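Local coordinates for glycosylation Associate Protein 1 (Streptococcus agalactiae serotype V, PDB 6OYC), which probably works with its partner proteins Gap2 and Gap3 in the glycosylation and accessory Sec export of surface glycoproteins, at residues Ser338-Met343 against Lys375-Lys380; His329-Lys334 against Glu468-Leu473; Ile477-Tyr480 against Thr485-Asn488. One frame throughout, in Å; residues are numbered along the deposited sequence.

Contact 1 (Ser338-Met343 against Lys375-Lys380); sequences SLYKVM and KVFDQK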
# COMPACT_ATOMS: atom_id res chain seq x y z
N SER A 338 13.94 -30.16 -3.79
CA SER A 338 15.26 -29.55 -3.66
C SER A 338 15.47 -28.99 -2.26
O SER A 338 16.59 -29.02 -1.75
CB SER A 338 15.44 -28.46 -4.71
OG SER A 338 15.76 -29.02 -5.97
N LEU A 339 14.40 -28.48 -1.63
CA LEU A 339 14.54 -27.93 -0.29
C LEU A 339 14.93 -29.02 0.70
O LEU A 339 15.78 -28.81 1.57
CB LEU A 339 13.24 -27.25 0.15
CG LEU A 339 12.85 -25.93 -0.54
CD1 LEU A 339 11.41 -25.52 -0.18
CD2 LEU A 339 13.83 -24.81 -0.24
N TYR A 340 14.30 -30.20 0.58
CA TYR A 340 14.71 -31.37 1.35
C TYR A 340 16.20 -31.65 1.21
O TYR A 340 16.91 -31.81 2.21
CB TYR A 340 13.87 -32.58 0.92
CG TYR A 340 14.04 -33.80 1.79
CD1 TYR A 340 13.52 -33.82 3.08
CD2 TYR A 340 14.69 -34.94 1.33
CE1 TYR A 340 13.66 -34.94 3.89
CE2 TYR A 340 14.83 -36.06 2.13
CZ TYR A 340 14.32 -36.05 3.41
OH TYR A 340 14.46 -37.15 4.21
N LYS A 341 16.71 -31.66 -0.02
CA LYS A 341 18.11 -32.01 -0.25
C LYS A 341 19.06 -31.03 0.44
O LYS A 341 20.00 -31.45 1.12
CB LYS A 341 18.40 -32.07 -1.75
CG LYS A 341 18.02 -33.40 -2.41
CD LYS A 341 18.78 -33.59 -3.71
CE LYS A 341 17.83 -33.88 -4.88
NZ LYS A 341 17.13 -35.20 -4.78
N VAL A 342 18.84 -29.72 0.26
CA VAL A 342 19.76 -28.76 0.87
C VAL A 342 19.61 -28.75 2.39
O VAL A 342 20.55 -28.42 3.11
CB VAL A 342 19.57 -27.35 0.29
CG1 VAL A 342 19.42 -27.39 -1.23
CG2 VAL A 342 18.40 -26.63 0.95
N MET A 343 18.43 -29.14 2.89
CA MET A 343 18.18 -29.05 4.33
C MET A 343 18.79 -30.22 5.08
O MET A 343 19.27 -30.05 6.21
CB MET A 343 16.67 -28.98 4.59
CG MET A 343 16.14 -27.55 4.56
SD MET A 343 14.35 -27.46 4.54
CE MET A 343 13.97 -27.78 6.27
N LYS A 375 4.19 -34.47 3.99
CA LYS A 375 3.98 -35.73 4.71
C LYS A 375 4.77 -36.87 4.08
O LYS A 375 5.33 -37.72 4.78
CB LYS A 375 2.49 -36.07 4.73
CG LYS A 375 1.89 -36.24 6.12
CD LYS A 375 0.37 -36.41 6.05
CE LYS A 375 -0.30 -36.08 7.38
NZ LYS A 375 -1.77 -36.34 7.34
N VAL A 376 4.86 -36.88 2.74
CA VAL A 376 5.47 -37.98 2.02
C VAL A 376 6.97 -38.09 2.27
O VAL A 376 7.56 -39.15 2.04
CB VAL A 376 5.16 -37.84 0.52
CG1 VAL A 376 5.63 -39.06 -0.26
CG2 VAL A 376 3.65 -37.63 0.32
N PHE A 377 7.62 -37.03 2.74
CA PHE A 377 9.04 -37.19 3.01
C PHE A 377 9.31 -37.94 4.31
O PHE A 377 10.47 -38.29 4.57
CB PHE A 377 9.74 -35.84 3.02
CG PHE A 377 9.83 -35.21 1.67
CD1 PHE A 377 8.71 -34.65 1.08
CD2 PHE A 377 11.03 -35.19 0.98
CE1 PHE A 377 8.78 -34.07 -0.17
CE2 PHE A 377 11.11 -34.61 -0.28
CZ PHE A 377 9.98 -34.05 -0.85
N ASP A 378 8.28 -38.18 5.12
CA ASP A 378 8.37 -39.11 6.25
C ASP A 378 9.34 -38.62 7.33
O ASP A 378 9.90 -39.42 8.08
CB ASP A 378 8.75 -40.50 5.72
CG ASP A 378 8.80 -41.55 6.79
OD1 ASP A 378 7.81 -41.66 7.55
OD2 ASP A 378 9.83 -42.25 6.88
N GLN A 379 9.55 -37.30 7.44
CA GLN A 379 10.59 -36.76 8.31
C GLN A 379 10.08 -35.54 9.07
O GLN A 379 9.56 -34.59 8.47
CB GLN A 379 11.82 -36.37 7.48
CG GLN A 379 12.64 -37.56 7.04
CD GLN A 379 14.00 -37.58 7.70
OE1 GLN A 379 14.11 -37.77 8.91
NE2 GLN A 379 15.04 -37.37 6.91
N LYS A 380 10.27 -35.56 10.40
CA LYS A 380 9.61 -34.59 11.27
C LYS A 380 10.20 -33.19 11.11
O LYS A 380 9.48 -32.19 11.26
CB LYS A 380 9.68 -35.05 12.73
CG LYS A 380 8.87 -34.16 13.68
CD LYS A 380 7.73 -34.92 14.36
CE LYS A 380 7.03 -34.04 15.41
NZ LYS A 380 5.71 -33.47 14.96
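Tyr340 meets Phe377 and Gln379 in a small, partly aromatic surface contact, which ties the exposed flank of helix 329-344 to the loop that follows helix 360-375. The two rings approach obliquely, with their planes 49° apart and their centroids 4.8 Å from each other. The closest approach is made by Phe377 CD2, which sits over one face of the Tyr340 ring, off-centre toward the rim, 3.4 Å from Tyr340 CG. Phe377 CE2 continues toward the root of the side chain, 3.6 Å from Tyr340 CB. The chi1 of Tyr340, -171°, sets its ring beside the carbonyl carbon and carries it out past Phe377, which runs the other way. Both helices belong to the C-terminal Rossmann-like half of a GT-B fold: helix 329-344 makes the beta-alpha-beta crossover from strand 318-323 to strand 349-354, and helix 360-375 comes after the second of these strands. Lys375 to Asp378 form a type I turn, in which Asp378 N bonds to Lys375 O at 3.0 Å, and the positive phi of Asp378 marks the break from the helix. Beyond this turn, Gln379 meets the far end of the tyrosine. Its NE2 donates to Tyr340 OH at 2.8 Å, almost straight at 171° and nearly in the amide plane, while Gln379 CG lies 3.4 Å from Tyr340 OH. Phe377 thus packs one face of the tyrosine, and the bond from Gln379 fixes where its hydroxyl end lies. Phe382 joins the cluster, meeting Tyr340 edge-to-face and touching the ring of Phe377.

Contact 2 (His329-Lys334 against Glu468-Leu473); sequences HKELQK and EEIQEL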
# COMPACT_ATOMS: atom_id res chain seq x y z
N HIS A 329 0.94 -26.71 -8.40
CA HIS A 329 1.21 -27.82 -7.50
C HIS A 329 2.49 -28.56 -7.87
O HIS A 329 3.30 -28.89 -7.00
CB HIS A 329 0.02 -28.78 -7.46
CG HIS A 329 -1.14 -28.25 -6.69
ND1 HIS A 329 -2.30 -28.97 -6.49
CD2 HIS A 329 -1.33 -27.06 -6.06
CE1 HIS A 329 -3.15 -28.25 -5.78
NE2 HIS A 329 -2.58 -27.09 -5.51
N LYS A 330 2.70 -28.81 -9.17
CA LYS A 330 3.92 -29.50 -9.59
C LYS A 330 5.16 -28.67 -9.32
O LYS A 330 6.23 -29.22 -9.02
CB LYS A 330 3.84 -29.91 -11.07
CG LYS A 330 3.94 -28.76 -12.08
CD LYS A 330 2.57 -28.43 -12.74
CE LYS A 330 2.69 -27.34 -13.82
NZ LYS A 330 1.37 -27.01 -14.34
N GLU A 331 5.05 -27.34 -9.40
CA GLU A 331 6.18 -26.49 -9.04
C GLU A 331 6.44 -26.52 -7.54
O GLU A 331 7.59 -26.41 -7.12
CB GLU A 331 5.92 -25.06 -9.52
CG GLU A 331 6.06 -24.91 -11.02
CD GLU A 331 5.40 -23.66 -11.56
OE1 GLU A 331 4.63 -22.99 -10.82
OE2 GLU A 331 5.65 -23.36 -12.74
N LEU A 332 5.39 -26.65 -6.73
CA LEU A 332 5.63 -26.83 -5.30
C LEU A 332 6.31 -28.16 -5.05
O LEU A 332 7.26 -28.24 -4.25
CB LEU A 332 4.31 -26.73 -4.53
CG LEU A 332 3.70 -25.33 -4.60
CD1 LEU A 332 2.33 -25.24 -3.94
CD2 LEU A 332 4.67 -24.29 -4.03
N GLN A 333 5.86 -29.20 -5.74
CA GLN A 333 6.50 -30.51 -5.61
C GLN A 333 7.98 -30.41 -5.94
O GLN A 333 8.84 -30.76 -5.12
CB GLN A 333 5.79 -31.51 -6.52
CG GLN A 333 4.62 -32.20 -5.87
CD GLN A 333 4.47 -33.64 -6.35
OE1 GLN A 333 5.31 -34.15 -7.10
NE2 GLN A 333 3.39 -34.31 -5.93
N LYS A 334 8.31 -29.92 -7.14
CA LYS A 334 9.72 -29.82 -7.52
C LYS A 334 10.50 -29.00 -6.50
O LYS A 334 11.67 -29.28 -6.23
CB LYS A 334 9.86 -29.20 -8.91
CG LYS A 334 9.66 -30.18 -10.07
CD LYS A 334 8.79 -29.58 -11.18
CE LYS A 334 9.33 -29.89 -12.57
NZ LYS A 334 9.46 -31.35 -12.83
N GLU A 468 17.64 -21.27 -13.77
CA GLU A 468 16.98 -21.67 -15.01
C GLU A 468 15.97 -22.78 -14.76
O GLU A 468 15.00 -22.89 -15.51
CB GLU A 468 18.01 -22.13 -16.04
CG GLU A 468 18.92 -21.02 -16.57
CD GLU A 468 20.38 -21.45 -16.67
OE1 GLU A 468 21.15 -20.79 -17.41
OE2 GLU A 468 20.77 -22.44 -16.01
N GLU A 469 16.19 -23.61 -13.75
CA GLU A 469 15.27 -24.67 -13.39
C GLU A 469 15.19 -24.74 -11.88
O GLU A 469 16.08 -24.28 -11.17
CB GLU A 469 15.72 -26.02 -13.98
CG GLU A 469 14.59 -26.99 -14.25
CD GLU A 469 15.09 -28.39 -14.60
OE1 GLU A 469 16.20 -28.75 -14.15
OE2 GLU A 469 14.38 -29.13 -15.32
N ILE A 470 14.11 -25.33 -11.38
CA ILE A 470 13.89 -25.33 -9.93
C ILE A 470 14.97 -26.14 -9.21
O ILE A 470 15.44 -25.74 -8.13
CB ILE A 470 12.47 -25.83 -9.61
CG1 ILE A 470 11.45 -24.76 -10.03
CG2 ILE A 470 12.33 -26.15 -8.12
CD1 ILE A 470 10.00 -25.17 -9.88
N GLN A 471 15.42 -27.25 -9.80
CA GLN A 471 16.46 -28.05 -9.15
C GLN A 471 17.75 -27.25 -8.96
O GLN A 471 18.58 -27.61 -8.12
CB GLN A 471 16.70 -29.35 -9.93
CG GLN A 471 17.94 -29.38 -10.83
CD GLN A 471 18.15 -30.76 -11.48
OE1 GLN A 471 18.17 -31.79 -10.80
NE2 GLN A 471 18.34 -30.77 -12.80
N GLU A 472 17.92 -26.16 -9.69
CA GLU A 472 19.06 -25.29 -9.46
C GLU A 472 19.00 -24.59 -8.09
O GLU A 472 20.01 -24.03 -7.66
CB GLU A 472 19.14 -24.29 -10.61
CG GLU A 472 20.52 -23.77 -10.93
CD GLU A 472 20.50 -22.81 -12.11
OE1 GLU A 472 19.50 -22.85 -12.88
OE2 GLU A 472 21.46 -22.01 -12.26
N LEU A 473 17.84 -24.61 -7.41
CA LEU A 473 17.81 -24.22 -5.99
C LEU A 473 18.86 -24.96 -5.18
O LEU A 473 19.40 -24.41 -4.21
CB LEU A 473 16.43 -24.51 -5.39
CG LEU A 473 15.27 -23.57 -5.72
CD1 LEU A 473 13.98 -24.10 -5.10
CD2 LEU A 473 15.58 -22.13 -5.30
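Ile470 packs against Glu331 and Lys334, residues three apart on helix 329-344, in a surface contact of the C-terminal Rossmann-like domain of this GT-B protein. The helix is the crossover between strands 318-323 and 349-354; Ile470 lies in the short connection from edge strand 464-466 to helix 473-481, so residues distant in sequence meet on one flank of the sheet.

The direct contacts are van der Waals, with no hydrogen bond between the segments. The two branches of Ile470 divide the work. CG1 is anti to the carbonyl carbon (chi1 -72°) and carries Ile470 CD1 along the helix to Glu331, where it lies 4.1 Å from Glu331 CB and 3.9 Å from Glu331 O. The other branch meets the following turn, with Ile470 CG2 3.7 Å from Lys334 O and 4.0 Å from Lys334 CB. Ser335 and Ile430 also touch this isoleucine. Ile470 thus rests on backbone carbonyls and on the aliphatic roots of two charged residues, whose polar ends go other ways: Glu331 OE1 accepts a bond from Ser328 N at the start of the helix, and Lys334 NZ remains 5.9 Å from Glu469 OE2, too far for an ion pair, though opposite charges at this distance may attract weakly.

Polar bonds do shape the connection itself. Residues 470-472 form a 3-10 segment, and Leu473 N bonds to Ile470 O as the chain enters helix 473-481. Gln471 NE2 makes a weak bond to Glu469 OE1. Firmer is the link that folds the connection back on itself: Glu468 N donates at 2.6 Å to the syn side of Glu472 OE1, from 33° out of the carboxylate plane.

Contact 3 (Ile477-Tyr480 against Thr485-Asn488); sequences IPYY and TNWN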
# COMPACT_ATOMS: atom_id res chain seq x y z
N ILE A 477 20.74 -22.07 -3.25
CA ILE A 477 20.53 -21.91 -1.81
C ILE A 477 21.87 -22.01 -1.08
O ILE A 477 22.17 -21.13 -0.26
CB ILE A 477 19.49 -22.91 -1.27
CG1 ILE A 477 18.11 -22.60 -1.85
CG2 ILE A 477 19.44 -22.85 0.23
CD1 ILE A 477 17.01 -23.56 -1.39
N PRO A 478 22.72 -23.02 -1.35
CA PRO A 478 24.05 -23.02 -0.70
C PRO A 478 24.90 -21.82 -1.06
O PRO A 478 25.64 -21.31 -0.21
CB PRO A 478 24.68 -24.32 -1.20
CG PRO A 478 23.51 -25.21 -1.48
CD PRO A 478 22.47 -24.29 -2.06
N TYR A 479 24.79 -21.34 -2.31
CA TYR A 479 25.57 -20.19 -2.76
C TYR A 479 25.43 -18.98 -1.83
O TYR A 479 26.38 -18.21 -1.66
CB TYR A 479 25.11 -19.81 -4.16
CG TYR A 479 25.85 -18.64 -4.78
CD1 TYR A 479 27.07 -18.84 -5.42
CD2 TYR A 479 25.32 -17.35 -4.75
CE1 TYR A 479 27.75 -17.79 -6.01
CE2 TYR A 479 26.01 -16.28 -5.35
CZ TYR A 479 27.23 -16.52 -5.97
OH TYR A 479 27.93 -15.50 -6.57
N TYR A 480 24.24 -18.77 -1.26
CA TYR A 480 24.05 -17.63 -0.37
C TYR A 480 23.98 -18.03 1.09
O TYR A 480 24.30 -17.20 1.95
CB TYR A 480 22.78 -16.85 -0.76
CG TYR A 480 23.05 -15.84 -1.86
CD1 TYR A 480 23.98 -14.84 -1.68
CD2 TYR A 480 22.40 -15.92 -3.08
CE1 TYR A 480 24.26 -13.93 -2.68
CE2 TYR A 480 22.67 -15.01 -4.09
CZ TYR A 480 23.60 -14.02 -3.88
OH TYR A 480 23.90 -13.09 -4.87
N THR A 485 30.77 -15.18 1.81
CA THR A 485 31.28 -14.09 1.00
C THR A 485 30.23 -13.59 0.00
O THR A 485 30.17 -12.39 -0.30
CB THR A 485 32.57 -14.53 0.29
OG1 THR A 485 33.34 -13.38 -0.08
CG2 THR A 485 32.28 -15.35 -0.96
N ASN A 486 29.37 -14.49 -0.49
CA ASN A 486 28.36 -14.09 -1.46
C ASN A 486 27.27 -13.27 -0.79
O ASN A 486 26.80 -12.27 -1.36
CB ASN A 486 27.78 -15.33 -2.13
CG ASN A 486 28.83 -16.15 -2.85
OD1 ASN A 486 29.71 -15.59 -3.51
ND2 ASN A 486 28.73 -17.47 -2.74
N TRP A 487 26.88 -13.67 0.42
CA TRP A 487 25.85 -12.93 1.14
C TRP A 487 26.30 -11.52 1.47
O TRP A 487 25.54 -10.56 1.30
CB TRP A 487 25.47 -13.69 2.40
CG TRP A 487 24.18 -13.25 2.97
CD1 TRP A 487 22.93 -13.73 2.67
CD2 TRP A 487 23.99 -12.22 3.95
NE1 TRP A 487 21.98 -13.06 3.40
CE2 TRP A 487 22.61 -12.12 4.19
CE3 TRP A 487 24.86 -11.37 4.64
CZ2 TRP A 487 22.08 -11.22 5.10
CZ3 TRP A 487 24.33 -10.48 5.54
CH2 TRP A 487 22.96 -10.41 5.77
N ASN A 488 27.54 -11.36 1.93
CA ASN A 488 27.99 -10.01 2.25
C ASN A 488 28.15 -9.16 1.01
O ASN A 488 28.00 -7.94 1.08
CB ASN A 488 29.30 -10.05 3.04
CG ASN A 488 29.15 -10.76 4.36
OD1 ASN A 488 28.20 -10.51 5.11
ND2 ASN A 488 30.09 -11.65 4.66
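A short helix-loop-helix connection joins helix 473-481 to helix 484-502, and it is closed by Asn486 of the second helix laid against Tyr479 and Tyr480 of the first. The amide of Asn486 stacks on the Tyr479 ring with the two planes only 11° apart, its ND2 held 3.3 Å above the plane of the Tyr479 ring and over its centre. Asn486 CB shares the same face, 4.1 Å from the centroid of the Tyr479 ring, in a CH-pi contact. The amide is tied to the same residue by a bond: Asn486 ND2 donates to Tyr479 O at 2.7 Å, with an N-H...O angle of 158°, in the carbonyl plane and on a lone pair. A backbone carbonyl near the C-terminal end of helix 473-481 is thereby satisfied by a side chain. The other end of the amide is also held, since Asn486 OD1 accepts from Arg489.

Tyr480 meets the second helix with its edge. In the plane of its ring lie Asn486 O, 3.3 Å from Tyr480 CE1, and Trp487 N, while one face is taken by Tyr479 CD2, 3.5 Å above the ring plane of Tyr480. The hydroxyl of Tyr480 bonds to Gly464 O, at the start of edge strand 464-466. Trp487 CB rests 3.7 Å from Tyr480 O, and a chi1 of -163° turns the Trp487 indole beside its own carbonyl carbon and toward Arg425, whose carbonyl O receives Trp487 NE1 and whose side chain makes a cation-pi contact with the ring. This buried connection leads the chain from the last strand and helix of the C-terminal Rossmann-like domain into a long helix, consistent with the C-terminal helical tail typical of GT-B proteins.

How the contacts relate
The three contacts lie in the C-terminal Rossmann-like domain, all on the same side of the chain's centre. Contacts 1 and 2 share helix 329-344, with centres about 14 Å apart, and contact 1 is nested inside the chain loop that contact 2 closes; contact 3 comes later in series, its centre about 22 Å from that of contact 1 and 20 Å from that of contact 2. Packing joins them: Ser338 touches Gln471 and Leu473, and Leu339 and Val342 meet Ile477. Helix 473-481 thus lies beside helix 329-344 between the surface contacts and the buried connection. A single crossover helix packs against the loop after helix 360-375, the connection 468-473 and helix 473-481.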